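Local coordinates for tyrosine specific protein phosphatase, putative (Trypanosoma brucei, PDB 3M4U) that acts as a protein tyrosine phosphatase, a switch in the parasite's life cycle that dephosphorylates the nucleolar protein NOPP44/46, at residues A[60-65]-A[107-112]; A[101-106]-A[131-136]; A[168-173]-A[205-210]; A[177-182]-A[187-192]; A[211-216]-A[240-245]. All coordinates share one frame; numbering follows the deposited sequence.

Interaction 1: residues A[60-65]-A[107-112]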
# COMPACT_ATOMS: atom_id res chain seq x y z
N THR A 60 5.20 15.31 -1.01
CA THR A 60 3.97 14.54 -1.20
C THR A 60 3.51 13.95 0.10
O THR A 60 2.58 13.15 0.13
CB THR A 60 4.17 13.36 -2.17
OG1 THR A 60 5.36 12.65 -1.81
CG2 THR A 60 4.29 13.85 -3.62
N ILE A 61 4.17 14.33 1.19
CA ILE A 61 3.84 13.79 2.49
C ILE A 61 2.34 13.88 2.81
O ILE A 61 1.66 14.86 2.45
CB ILE A 61 4.64 14.49 3.60
CG1 ILE A 61 4.77 13.58 4.82
CG2 ILE A 61 4.01 15.84 3.95
CD1 ILE A 61 5.74 14.08 5.87
N TYR A 62 1.84 12.86 3.49
CA TYR A 62 0.44 12.81 3.88
C TYR A 62 0.37 12.27 5.30
O TYR A 62 1.12 11.36 5.65
CB TYR A 62 -0.33 11.87 2.95
CG TYR A 62 -1.84 11.93 3.09
CD1 TYR A 62 -2.61 12.66 2.21
CD2 TYR A 62 -2.50 11.22 4.09
CE1 TYR A 62 -4.00 12.71 2.31
CE2 TYR A 62 -3.89 11.26 4.22
CZ TYR A 62 -4.63 12.00 3.32
OH TYR A 62 -6.00 12.05 3.43
N PRO A 63 -0.50 12.86 6.13
CA PRO A 63 -1.27 14.07 5.80
C PRO A 63 -0.33 15.27 5.61
O PRO A 63 0.77 15.25 6.16
CB PRO A 63 -2.15 14.30 7.04
CG PRO A 63 -1.43 13.58 8.15
CD PRO A 63 -0.82 12.36 7.48
N PRO A 64 -0.77 16.27 4.83
CA PRO A 64 0.01 17.48 4.51
C PRO A 64 0.32 18.28 5.78
O PRO A 64 -0.52 18.30 6.69
CB PRO A 64 -0.93 18.29 3.62
CG PRO A 64 -1.99 17.33 3.17
CD PRO A 64 -2.13 16.32 4.26
N VAL A 65 1.49 18.93 5.83
CA VAL A 65 1.89 19.71 7.01
C VAL A 65 1.07 20.98 7.22
O VAL A 65 1.04 21.86 6.36
CB VAL A 65 3.39 20.07 6.96
CG1 VAL A 65 3.71 21.24 7.91
CG2 VAL A 65 4.24 18.85 7.28
N LEU A 107 -4.94 6.39 13.30
CA LEU A 107 -6.38 6.37 13.48
C LEU A 107 -6.99 7.75 13.31
O LEU A 107 -8.06 7.87 12.71
CB LEU A 107 -6.72 5.84 14.87
CG LEU A 107 -6.19 4.44 15.16
CD1 LEU A 107 -6.60 4.05 16.58
CD2 LEU A 107 -6.69 3.44 14.11
N GLU A 108 -6.33 8.78 13.84
CA GLU A 108 -6.90 10.13 13.81
C GLU A 108 -7.05 10.57 12.36
O GLU A 108 -8.03 11.19 11.97
CB GLU A 108 -6.03 11.14 14.55
CG GLU A 108 -6.23 12.57 14.04
CD GLU A 108 -5.59 13.63 14.93
OE1 GLU A 108 -4.76 13.28 15.80
OE2 GLU A 108 -5.92 14.83 14.74
N THR A 109 -6.05 10.22 11.57
CA THR A 109 -6.03 10.61 10.19
C THR A 109 -7.17 9.94 9.43
O THR A 109 -7.93 10.60 8.71
CB THR A 109 -4.66 10.31 9.57
OG1 THR A 109 -3.69 11.21 10.13
CG2 THR A 109 -4.70 10.52 8.07
N LEU A 110 -7.32 8.64 9.64
CA LEU A 110 -8.43 7.93 9.01
C LEU A 110 -9.76 8.66 9.30
O LEU A 110 -10.62 8.78 8.42
CB LEU A 110 -8.48 6.47 9.47
CG LEU A 110 -7.22 5.60 9.35
CD1 LEU A 110 -7.54 4.17 9.77
CD2 LEU A 110 -6.66 5.62 7.94
N SER A 111 -9.93 9.14 10.53
CA SER A 111 -11.16 9.85 10.90
C SER A 111 -11.20 11.25 10.30
O SER A 111 -12.15 11.62 9.61
CB SER A 111 -11.33 9.91 12.42
OG SER A 111 -12.50 10.64 12.78
N GLU A 112 -10.15 12.01 10.58
CA GLU A 112 -10.01 13.36 10.06
C GLU A 112 -10.22 13.44 8.54
O GLU A 112 -11.01 14.25 8.06
CB GLU A 112 -8.65 13.95 10.49
CG GLU A 112 -8.07 15.02 9.55
CD GLU A 112 -8.64 16.42 9.79
OE1 GLU A 112 -7.84 17.38 9.73
OE2 GLU A 112 -9.86 16.56 10.02
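Y62 and P63 meet T109 where the short edge strand 61-62 of the mixed sheet of the protein tyrosine phosphatase fold passes helix 103-112. The contact is small and buried, and it rests on van der Waals packing alone. Within it, two kinds of surface reach T109. The first is aromatic: the ring of Y62 comes in obliquely, and its CE2 lies 4.0 Å from the methyl CG2 of T109. The ring gets there because CG of Y62 is anti to the backbone N (chi1 -169°), which swings it along the chain toward the helix. The second is aliphatic: the pyrrolidine of P63 points its CG at the hydroxyl OG1 of T109, 3.8 Å off. The peptide bond between Y62 and P63 is cis, and both side chains reach the same threonine.

No hydrogen bond crosses between the two segments. OG1 of T109 is hydrogen-bonded to D105 O in the preceding turn of its own helix, so the hydroxyl that the proline covers is satisfied. On the strand side, Y62 and T60 pair through their backbones with G81 and L83 of strand 81-84, which ties the segment to the sheet. The ring of Y62 also rests on K113 and P224. At the proline, P63 CD follows CG toward the threonine and stands 4.1 Å from T109 OG1.

Interaction 2: residues A[101-106]-A[131-136]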
# COMPACT_ATOMS: atom_id res chain seq x y z
N GLN A 101 3.49 4.28 19.31
CA GLN A 101 3.46 5.71 19.59
C GLN A 101 2.69 6.46 18.52
O GLN A 101 2.20 7.56 18.77
CB GLN A 101 4.89 6.28 19.68
CG GLN A 101 5.86 5.52 20.57
CD GLN A 101 6.43 4.23 19.93
OE1 GLN A 101 5.72 3.50 19.23
NE2 GLN A 101 7.70 3.96 20.20
N GLY A 102 2.60 5.88 17.31
CA GLY A 102 1.98 6.54 16.17
C GLY A 102 0.57 6.10 15.77
O GLY A 102 -0.05 6.70 14.88
N VAL A 103 0.04 5.07 16.42
CA VAL A 103 -1.33 4.62 16.11
C VAL A 103 -2.41 5.71 16.28
O VAL A 103 -3.28 5.86 15.41
CB VAL A 103 -1.72 3.38 16.94
CG1 VAL A 103 -3.15 2.93 16.60
CG2 VAL A 103 -0.72 2.26 16.72
N PRO A 104 -2.36 6.46 17.40
CA PRO A 104 -3.35 7.56 17.53
C PRO A 104 -3.33 8.48 16.32
O PRO A 104 -4.39 8.84 15.82
CB PRO A 104 -2.89 8.31 18.79
CG PRO A 104 -2.16 7.26 19.61
CD PRO A 104 -1.52 6.31 18.60
N ASP A 105 -2.14 8.84 15.84
CA ASP A 105 -2.03 9.66 14.63
C ASP A 105 -2.61 8.97 13.39
O ASP A 105 -3.27 9.61 12.57
CB ASP A 105 -0.57 10.04 14.39
CG ASP A 105 -0.15 11.30 15.16
OD1 ASP A 105 -1.05 12.08 15.58
OD2 ASP A 105 1.07 11.52 15.31
N PHE A 106 -2.35 7.67 13.26
CA PHE A 106 -2.86 6.86 12.16
C PHE A 106 -4.39 6.86 12.18
O PHE A 106 -5.06 7.27 11.22
CB PHE A 106 -2.30 5.43 12.28
CG PHE A 106 -2.72 4.50 11.17
CD1 PHE A 106 -2.12 4.57 9.91
CD2 PHE A 106 -3.71 3.55 11.38
CE1 PHE A 106 -2.49 3.71 8.89
CE2 PHE A 106 -4.08 2.68 10.37
CZ PHE A 106 -3.48 2.76 9.12
N LYS A 131 6.40 -6.80 12.26
CA LYS A 131 6.16 -6.12 11.01
C LYS A 131 5.15 -4.99 11.19
O LYS A 131 5.28 -3.93 10.57
CB LYS A 131 5.65 -7.12 9.96
CG LYS A 131 6.65 -8.21 9.59
CD LYS A 131 7.77 -7.66 8.71
CE LYS A 131 8.78 -8.72 8.35
NZ LYS A 131 9.92 -8.20 7.51
N ALA A 132 4.17 -5.21 12.06
CA ALA A 132 3.07 -4.26 12.22
C ALA A 132 2.46 -4.33 13.59
O ALA A 132 2.72 -5.24 14.37
CB ALA A 132 2.00 -4.48 11.14
N GLU A 133 1.64 -3.33 13.89
CA GLU A 133 1.02 -3.22 15.20
C GLU A 133 -0.48 -3.30 15.01
O GLU A 133 -1.06 -2.53 14.25
CB GLU A 133 1.41 -1.88 15.85
CG GLU A 133 0.87 -1.66 17.26
CD GLU A 133 1.53 -2.56 18.32
OE1 GLU A 133 2.65 -3.07 18.09
OE2 GLU A 133 0.92 -2.73 19.40
N ARG A 134 -1.11 -4.22 15.72
CA ARG A 134 -2.55 -4.42 15.60
C ARG A 134 -3.33 -3.19 16.10
O ARG A 134 -3.06 -2.66 17.18
CB ARG A 134 -2.94 -5.67 16.35
CG ARG A 134 -4.38 -6.08 16.18
CD ARG A 134 -4.73 -7.17 17.17
NE ARG A 134 -5.72 -6.62 18.08
CZ ARG A 134 -5.76 -6.85 19.38
NH1 ARG A 134 -4.88 -7.64 19.96
NH2 ARG A 134 -6.71 -6.27 20.09
N TYR A 135 -4.28 -2.74 15.30
CA TYR A 135 -5.08 -1.56 15.65
C TYR A 135 -6.55 -1.87 15.49
O TYR A 135 -7.36 -0.98 15.34
CB TYR A 135 -4.73 -0.35 14.76
CG TYR A 135 -4.70 -0.64 13.26
CD1 TYR A 135 -5.83 -0.46 12.47
CD2 TYR A 135 -3.52 -1.07 12.63
CE1 TYR A 135 -5.81 -0.69 11.10
CE2 TYR A 135 -3.48 -1.31 11.26
CZ TYR A 135 -4.63 -1.13 10.50
OH TYR A 135 -4.59 -1.38 9.15
N TRP A 136 -6.89 -3.15 15.51
CA TRP A 136 -8.29 -3.53 15.47
C TRP A 136 -8.61 -4.46 16.63
O TRP A 136 -7.75 -5.24 17.07
CB TRP A 136 -8.61 -4.24 14.16
CG TRP A 136 -7.76 -5.44 13.95
CD1 TRP A 136 -8.01 -6.70 14.38
CD2 TRP A 136 -6.50 -5.49 13.27
NE1 TRP A 136 -6.99 -7.54 14.01
CE2 TRP A 136 -6.05 -6.82 13.32
CE3 TRP A 136 -5.71 -4.54 12.62
CZ2 TRP A 136 -4.84 -7.23 12.75
CZ3 TRP A 136 -4.50 -4.94 12.05
CH2 TRP A 136 -4.09 -6.28 12.11
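F106 and V103, one turn apart at the start of helix 103-112, pack against Y135 in the loop between strands 129-130 and 143-146. The tight half is aromatic. F106 directs its edge at the face of Y135 in a T-shaped pair, with ring centroids 5.1 Å apart and planes at 61°. Its CE2 sits 3.8 Å above the Y135 plane, displaced toward the rim. CG of F106 is anti to the backbone N (chi1 -178°), which carries the ring out from the helix and over the tyrosine. The opposite face of Y135 is closed by its neighbour W136, whose CE3 lies 3.9 Å above the ring centre, so the tyrosine is held between two aromatic groups. Its hydroxyl extends beyond them to a hydrogen bond with H228 NE2.

The other half is looser. V103 splits its methyls, CG1 approaching Y135 CB at 4.1 Å and CG2 reaching only to 4.3 Å from E133 CG. E133 is partly exposed, and it contributes the aliphatic CG of its side chain to this contact. On this outer side R134 turns away from the helix, lays its CG over the centre of the W136 indole and sends NE to W136 O (2.7 Å) in a nearly straight bond; a salt bridge to E141 holds its far end. The run from K131 to W136 matches the lysine, tyrosine and tryptophan of the K-x-x-x-Y-W motif of protein tyrosine phosphatases, and through H228 its tyrosine touches the histidine of the HCX5R signature.

Interaction 3: residues A[168-173]-A[205-210]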
# COMPACT_ATOMS: atom_id res chain seq x y z
N ALA A 168 -10.94 -17.69 3.82
CA ALA A 168 -9.83 -18.57 4.13
C ALA A 168 -8.98 -18.94 2.92
O ALA A 168 -7.76 -19.16 3.05
CB ALA A 168 -10.34 -19.83 4.85
N GLU A 169 -9.60 -19.02 1.74
CA GLU A 169 -8.83 -19.44 0.56
C GLU A 169 -7.98 -18.31 -0.02
O GLU A 169 -6.86 -18.54 -0.50
CB GLU A 169 -9.75 -20.02 -0.52
CG GLU A 169 -10.45 -21.30 -0.10
CD GLU A 169 -10.87 -22.14 -1.29
OE1 GLU A 169 -10.63 -21.72 -2.45
OE2 GLU A 169 -11.42 -23.24 -1.06
N LEU A 170 -8.51 -17.10 0.04
CA LEU A 170 -7.78 -15.96 -0.48
C LEU A 170 -6.89 -15.30 0.59
O LEU A 170 -6.13 -14.38 0.28
CB LEU A 170 -8.74 -14.94 -1.09
CG LEU A 170 -9.60 -15.45 -2.26
CD1 LEU A 170 -10.43 -14.31 -2.80
CD2 LEU A 170 -8.74 -16.08 -3.39
N ASP A 171 -6.98 -15.79 1.82
CA ASP A 171 -6.22 -15.21 2.93
C ASP A 171 -6.47 -13.70 3.09
O ASP A 171 -5.53 -12.90 3.26
CB ASP A 171 -4.73 -15.47 2.76
CG ASP A 171 -4.25 -16.63 3.59
OD1 ASP A 171 -5.06 -17.15 4.39
OD2 ASP A 171 -3.07 -17.02 3.45
N ILE A 172 -7.75 -13.33 3.03
CA ILE A 172 -8.18 -11.95 3.12
C ILE A 172 -9.23 -11.80 4.22
O ILE A 172 -10.29 -12.43 4.16
CB ILE A 172 -8.75 -11.46 1.76
CG1 ILE A 172 -7.64 -11.45 0.71
CG2 ILE A 172 -9.43 -10.09 1.89
CD1 ILE A 172 -8.10 -11.18 -0.71
N VAL A 173 -8.92 -10.98 5.21
CA VAL A 173 -9.86 -10.60 6.26
C VAL A 173 -10.44 -9.21 5.99
O VAL A 173 -9.70 -8.28 5.66
CB VAL A 173 -9.19 -10.54 7.64
CG1 VAL A 173 -10.25 -10.44 8.74
CG2 VAL A 173 -8.29 -11.74 7.84
N SER A 205 -1.00 -16.04 -4.41
CA SER A 205 -2.05 -16.50 -5.32
C SER A 205 -2.57 -15.34 -6.17
O SER A 205 -2.87 -14.25 -5.65
CB SER A 205 -3.21 -17.14 -4.55
OG SER A 205 -4.34 -16.29 -4.45
N ALA A 206 -2.67 -15.58 -7.47
CA ALA A 206 -3.17 -14.57 -8.39
C ALA A 206 -4.57 -14.09 -8.02
O ALA A 206 -4.91 -12.90 -8.21
CB ALA A 206 -3.14 -15.08 -9.81
N ALA A 207 -5.38 -15.02 -7.52
CA ALA A 207 -6.79 -14.76 -7.23
C ALA A 207 -6.94 -13.79 -6.06
O ALA A 207 -7.81 -12.92 -6.09
CB ALA A 207 -7.55 -16.09 -6.95
N SER A 208 -6.09 -13.95 -5.04
CA SER A 208 -6.03 -12.98 -3.95
C SER A 208 -5.68 -11.59 -4.49
O SER A 208 -6.37 -10.60 -4.22
CB SER A 208 -5.00 -13.41 -2.90
OG SER A 208 -5.37 -14.63 -2.29
N PHE A 209 -4.62 -11.53 -5.29
CA PHE A 209 -4.16 -10.26 -5.84
C PHE A 209 -5.28 -9.58 -6.62
O PHE A 209 -5.50 -8.38 -6.48
CB PHE A 209 -2.94 -10.47 -6.74
CG PHE A 209 -2.18 -9.21 -7.03
CD1 PHE A 209 -1.74 -8.39 -5.99
CD2 PHE A 209 -1.87 -8.85 -8.34
CE1 PHE A 209 -1.03 -7.22 -6.25
CE2 PHE A 209 -1.16 -7.67 -8.61
CZ PHE A 209 -0.74 -6.86 -7.55
N ASP A 210 -5.99 -10.38 -7.41
CA ASP A 210 -7.09 -9.89 -8.22
C ASP A 210 -8.27 -9.43 -7.37
O ASP A 210 -8.92 -8.45 -7.69
CB ASP A 210 -7.56 -10.98 -9.19
CG ASP A 210 -6.60 -11.19 -10.33
OD1 ASP A 210 -5.65 -10.39 -10.48
OD2 ASP A 210 -6.81 -12.17 -11.10
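A beta hairpin turn with a G1 bulge, in which D171 and I172 both face D167, brings L170 and I172 against the first turn of helix 206-217. The helix follows the WPD motif of the phosphatase fold at a short distance in the chain, and S205 occupies its N-cap position.

One polar relay dominates. S208 OG donates to the backbone oxygen L170 O at 2.7 Å, approaching well to the side of the carbonyl (C=O...O angle 110°) and tilted 27° from its plane. The same hydroxyl accepts a bond of 2.9 Å from S205 OG, so it is used in both directions, and the N-cap serine becomes the second shell that orients the first. With OG of S208 beside its own backbone N (chi1 -63°), the hydroxyl is turned back toward the cap. The crossing is close: the CA atoms of L170 and S208 are 4.9 Å apart.

Apolar contacts flank this bond. L170 reaches across the helix, placing CD2 3.8 Å from the methyl CB of A207 on the more exposed side. I172, at the start of strand 172-180, faces inward, where V192 and Y194 of strand 187-194 and L212 of the helix also touch it. Farther round the helix, F209 turns from the hairpin to meet W197 of the WPD motif. The deepest reach of I172 into the helix backbone is its CD1, 4.0 Å from S208 O.

Interaction 4: residues A[177-182]-A[187-192]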
# COMPACT_ATOMS: atom_id res chain seq x y z
N LEU A 177 -14.71 -1.28 10.91
CA LEU A 177 -14.29 -0.72 12.19
C LEU A 177 -14.95 0.63 12.41
O LEU A 177 -15.38 1.28 11.46
CB LEU A 177 -12.78 -0.53 12.21
CG LEU A 177 -11.95 -1.77 11.93
CD1 LEU A 177 -10.48 -1.41 11.78
CD2 LEU A 177 -12.13 -2.79 13.02
N VAL A 178 -15.01 1.04 13.67
CA VAL A 178 -15.41 2.41 13.97
C VAL A 178 -14.32 3.10 14.80
O VAL A 178 -13.86 2.56 15.82
CB VAL A 178 -16.79 2.49 14.67
CG1 VAL A 178 -17.35 3.89 14.55
CG2 VAL A 178 -17.76 1.48 14.06
N ILE A 179 -13.92 4.28 14.35
CA ILE A 179 -12.92 5.09 15.04
C ILE A 179 -13.61 6.25 15.75
O ILE A 179 -14.35 7.02 15.13
CB ILE A 179 -11.91 5.73 14.06
CG1 ILE A 179 -11.20 4.68 13.19
CG2 ILE A 179 -10.86 6.56 14.81
CD1 ILE A 179 -10.37 5.31 12.06
N HIS A 180 -13.36 6.38 17.05
CA HIS A 180 -13.97 7.45 17.84
C HIS A 180 -12.93 8.45 18.35
O HIS A 180 -12.26 8.19 19.34
CB HIS A 180 -14.75 6.88 19.02
CG HIS A 180 -15.71 5.79 18.66
ND1 HIS A 180 -15.31 4.49 18.47
CD2 HIS A 180 -17.05 5.81 18.49
CE1 HIS A 180 -16.37 3.75 18.19
NE2 HIS A 180 -17.44 4.53 18.20
N VAL A 181 -12.81 9.58 17.66
CA VAL A 181 -11.88 10.63 18.05
C VAL A 181 -12.59 11.63 18.95
O VAL A 181 -13.64 12.17 18.57
CB VAL A 181 -11.37 11.39 16.81
CG1 VAL A 181 -10.43 12.54 17.20
CG2 VAL A 181 -10.68 10.43 15.84
N PRO A 182 -12.05 11.87 20.14
CA PRO A 182 -12.72 12.75 21.11
C PRO A 182 -13.03 14.12 20.50
O PRO A 182 -12.12 14.78 19.99
CB PRO A 182 -11.68 12.89 22.23
CG PRO A 182 -10.86 11.65 22.14
CD PRO A 182 -10.78 11.33 20.67
N HIS A 187 -16.37 7.59 12.92
CA HIS A 187 -16.02 7.36 11.51
C HIS A 187 -15.88 5.88 11.25
O HIS A 187 -15.08 5.20 11.89
CB HIS A 187 -14.73 8.06 11.11
CG HIS A 187 -14.34 7.81 9.69
ND1 HIS A 187 -15.07 8.31 8.62
CD2 HIS A 187 -13.32 7.10 9.15
CE1 HIS A 187 -14.51 7.91 7.49
NE2 HIS A 187 -13.45 7.18 7.78
N ARG A 188 -16.70 5.37 10.34
CA ARG A 188 -16.55 3.97 9.96
C ARG A 188 -15.54 3.87 8.83
O ARG A 188 -15.43 4.76 7.98
CB ARG A 188 -17.87 3.33 9.57
CG ARG A 188 -19.01 4.28 9.35
CD ARG A 188 -20.31 3.49 9.08
NE ARG A 188 -20.64 2.56 10.16
CZ ARG A 188 -21.73 2.64 10.91
NH1 ARG A 188 -22.61 3.62 10.70
NH2 ARG A 188 -21.95 1.74 11.88
N VAL A 189 -14.79 2.78 8.85
CA VAL A 189 -13.76 2.55 7.87
C VAL A 189 -13.59 1.05 7.75
O VAL A 189 -13.63 0.34 8.75
CB VAL A 189 -12.42 3.27 8.24
CG1 VAL A 189 -11.99 2.92 9.64
CG2 VAL A 189 -11.32 2.95 7.22
N LEU A 190 -13.46 0.58 6.52
CA LEU A 190 -13.28 -0.84 6.26
C LEU A 190 -11.80 -1.16 6.02
O LEU A 190 -11.20 -0.64 5.07
CB LEU A 190 -14.10 -1.25 5.04
CG LEU A 190 -13.79 -2.67 4.55
CD1 LEU A 190 -14.32 -3.69 5.54
CD2 LEU A 190 -14.38 -2.91 3.18
N GLN A 191 -11.20 -1.98 6.87
CA GLN A 191 -9.87 -2.45 6.53
C GLN A 191 -9.94 -3.82 5.88
O GLN A 191 -10.72 -4.68 6.28
CB GLN A 191 -8.88 -2.46 7.71
CG GLN A 191 -8.92 -3.73 8.52
CD GLN A 191 -7.55 -4.32 8.88
OE1 GLN A 191 -6.50 -3.75 8.61
NE2 GLN A 191 -7.59 -5.47 9.52
N VAL A 192 -9.10 -4.01 4.87
CA VAL A 192 -8.93 -5.30 4.25
C VAL A 192 -7.47 -5.74 4.40
O VAL A 192 -6.56 -5.05 3.93
CB VAL A 192 -9.36 -5.23 2.76
CG1 VAL A 192 -9.08 -6.54 2.03
CG2 VAL A 192 -10.83 -4.86 2.65
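The carbonyl oxygen H187 O is gripped by a nearly straight hydrogen bond from I179 N (2.9 Å, 177°) and by a weaker CA-H...O contact from V178 CA at 3.5 Å; V178 CG1 closes over it as well. L177 O is treated alike across the strands, taking a hydrogen bond from V189 N at 3.1 Å. It also receives a CA-H...O contact, with R188 CA 3.3 Å from L177 O. Two further bonds, L177 N to V189 O and H187 N to I179 O, complete an antiparallel hairpin. L177-V189 and I179-H187 are its hydrogen-bonded pairs, and V178-R188 is the non-hydrogen-bonded pair between them.

One face carries L177, I179, H187 and V189. Its closest side-chain contact is diagonal: I179 CD1 lies 3.8 Å from V189 CG1, a branch that sits between the backbone N and the carbonyl carbon (chi1 52°). L177 flanks V189 less closely, CB to CG1 at 4.4 Å. There H187 NE2 is hydrogen-bonded to V115 O. On the reverse face, which V178 and R188 share, R188 carries its NE to a salt bridge with D159.

Strands 172-180 and 187-194 are joined in the large mixed sheet, with strand 154-158 bordering the former and strand 117-120, parallel, the latter. Helix 103-112 covers the face that bears I179 and H187: L110 and S111 rest on the isoleucine, and S111 also reaches the histidine.

Interaction 5: residues A[211-216]-A[240-245]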
# COMPACT_ATOMS: atom_id res chain seq x y z
N GLU A 211 -8.57 -10.16 -6.31
CA GLU A 211 -9.62 -9.71 -5.42
C GLU A 211 -9.27 -8.33 -4.86
O GLU A 211 -10.11 -7.42 -4.84
CB GLU A 211 -9.87 -10.73 -4.30
CG GLU A 211 -10.93 -10.29 -3.28
CD GLU A 211 -12.33 -10.15 -3.86
OE1 GLU A 211 -12.50 -10.36 -5.09
OE2 GLU A 211 -13.26 -9.83 -3.10
N LEU A 212 -8.01 -8.15 -4.46
CA LEU A 212 -7.61 -6.86 -3.90
C LEU A 212 -7.84 -5.75 -4.91
O LEU A 212 -8.43 -4.71 -4.59
CB LEU A 212 -6.15 -6.86 -3.45
CG LEU A 212 -5.82 -7.79 -2.29
CD1 LEU A 212 -4.31 -7.84 -2.06
CD2 LEU A 212 -6.58 -7.34 -1.02
N LEU A 213 -7.36 -5.96 -6.12
CA LEU A 213 -7.50 -4.97 -7.17
C LEU A 213 -8.96 -4.67 -7.38
O LEU A 213 -9.34 -3.53 -7.61
CB LEU A 213 -6.86 -5.47 -8.46
CG LEU A 213 -5.34 -5.50 -8.36
CD1 LEU A 213 -4.71 -6.45 -9.38
CD2 LEU A 213 -4.76 -4.07 -8.47
N SER A 214 -9.79 -5.71 -7.29
CA SER A 214 -11.23 -5.58 -7.51
C SER A 214 -11.87 -4.76 -6.38
O SER A 214 -12.73 -3.90 -6.61
CB SER A 214 -11.88 -6.96 -7.64
OG SER A 214 -13.28 -6.90 -7.38
N VAL A 215 -11.45 -5.04 -5.15
CA VAL A 215 -11.92 -4.28 -4.01
C VAL A 215 -11.55 -2.80 -4.11
O VAL A 215 -12.32 -1.93 -3.71
CB VAL A 215 -11.34 -4.84 -2.72
CG1 VAL A 215 -11.44 -3.80 -1.60
CG2 VAL A 215 -12.03 -6.14 -2.36
N ILE A 216 -10.38 -2.50 -4.66
CA ILE A 216 -10.03 -1.09 -4.84
C ILE A 216 -10.88 -0.42 -5.92
O ILE A 216 -11.42 0.66 -5.72
CB ILE A 216 -8.52 -0.90 -5.13
CG1 ILE A 216 -7.69 -1.30 -3.91
CG2 ILE A 216 -8.24 0.55 -5.50
CD1 ILE A 216 -6.21 -1.29 -4.17
N ILE A 240 -0.53 -0.76 -5.90
CA ILE A 240 -0.96 0.51 -6.46
C ILE A 240 -0.57 0.54 -7.94
O ILE A 240 -1.41 0.85 -8.81
CB ILE A 240 -0.38 1.71 -5.69
CG1 ILE A 240 -0.98 1.78 -4.28
CG2 ILE A 240 -0.65 3.02 -6.41
CD1 ILE A 240 -0.56 3.01 -3.47
N GLY A 241 0.68 0.21 -8.23
CA GLY A 241 1.13 0.04 -9.60
C GLY A 241 0.25 -0.87 -10.47
O GLY A 241 -0.13 -0.49 -11.57
N ALA A 242 -0.07 -2.07 -9.99
CA ALA A 242 -0.93 -2.98 -10.73
C ALA A 242 -2.31 -2.37 -11.01
O ALA A 242 -2.82 -2.46 -12.12
CB ALA A 242 -1.07 -4.32 -10.00
N TYR A 243 -2.92 -1.75 -10.00
CA TYR A 243 -4.20 -1.07 -10.20
C TYR A 243 -4.12 -0.06 -11.34
O TYR A 243 -4.98 -0.02 -12.20
CB TYR A 243 -4.65 -0.37 -8.92
CG TYR A 243 -5.78 0.62 -9.10
CD1 TYR A 243 -7.12 0.21 -9.04
CD2 TYR A 243 -5.53 1.97 -9.32
CE1 TYR A 243 -8.16 1.12 -9.20
CE2 TYR A 243 -6.55 2.88 -9.49
CZ TYR A 243 -7.87 2.45 -9.42
OH TYR A 243 -8.90 3.36 -9.59
N ALA A 244 -3.08 0.77 -11.31
CA ALA A 244 -2.88 1.80 -12.32
C ALA A 244 -2.75 1.25 -13.74
O ALA A 244 -3.39 1.74 -14.68
CB ALA A 244 -1.65 2.67 -11.98
N ALA A 245 -1.92 0.23 -13.90
CA ALA A 245 -1.72 -0.33 -15.23
C ALA A 245 -2.99 -0.97 -15.77
O ALA A 245 -3.28 -0.85 -16.96
CB ALA A 245 -0.56 -1.30 -15.23
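L213 drives its CD2 methyl into the backbone of helix 234-250, coming 3.3 Å from Y243 N, a tight fit against the main chain. The same methyl lies 3.7 Å from Y243 CB and 4.0 Å from A242 CB, so it occupies a notch made by two successive residues. One turn farther along helix 206-217, I216 supplies CG2 obliquely to the tyrosine ring, at 3.7 Å from Y243 CD1. That methyl lies anti to the backbone N of I216, while the ring projects outward from its helix, with CG anti to N (chi1 166°).

These are two helices of the protein tyrosine phosphatase fold. Helix 234-250 follows the phosphate-binding signature loop that begins after strand 225-228, and helix 206-217 precedes that strand. Their segments cross at -68° with axes 10.1 Å apart, a spacing bridged by L213 and I216 from one side and Y243, with the smaller A242, from the other.

Beyond this first shell, L239, a turn before Y243, backs both L213 and I216 from its own helix and also touches L212. The ring of Y243 also meets F92 in an edge-to-face pair, with L88 and P89 touching it. On the far side of helix 234-250, A244 and A245 lie against I262 of helix 258-269. At the outer side of helix 206-217, E211 OE2 forms a salt bridge with R174 NH2.

In the fold
Interactions 1, 2, 4 and 5 are buried, whereas interaction 3 lies partly at the surface and is the one where a side-chain hydroxyl bonds across to the partner segment. Interactions 1 and 2 share helix 103-112, and the same helix packs on the hairpin of interaction 4 through L110 and I179; W136 of interaction 2 also touches L177. Interactions 3 and 5 share helix 206-217, with F209 resting on A242. Chemistry follows place: backbone bonds join the strands of interaction 4, aromatic packing serves interaction 2, and interactions 1 and 5, whose centres are about 22 Å apart, combine methyl-to-tyrosine packing with proline-threonine and leucine-backbone contacts respectively.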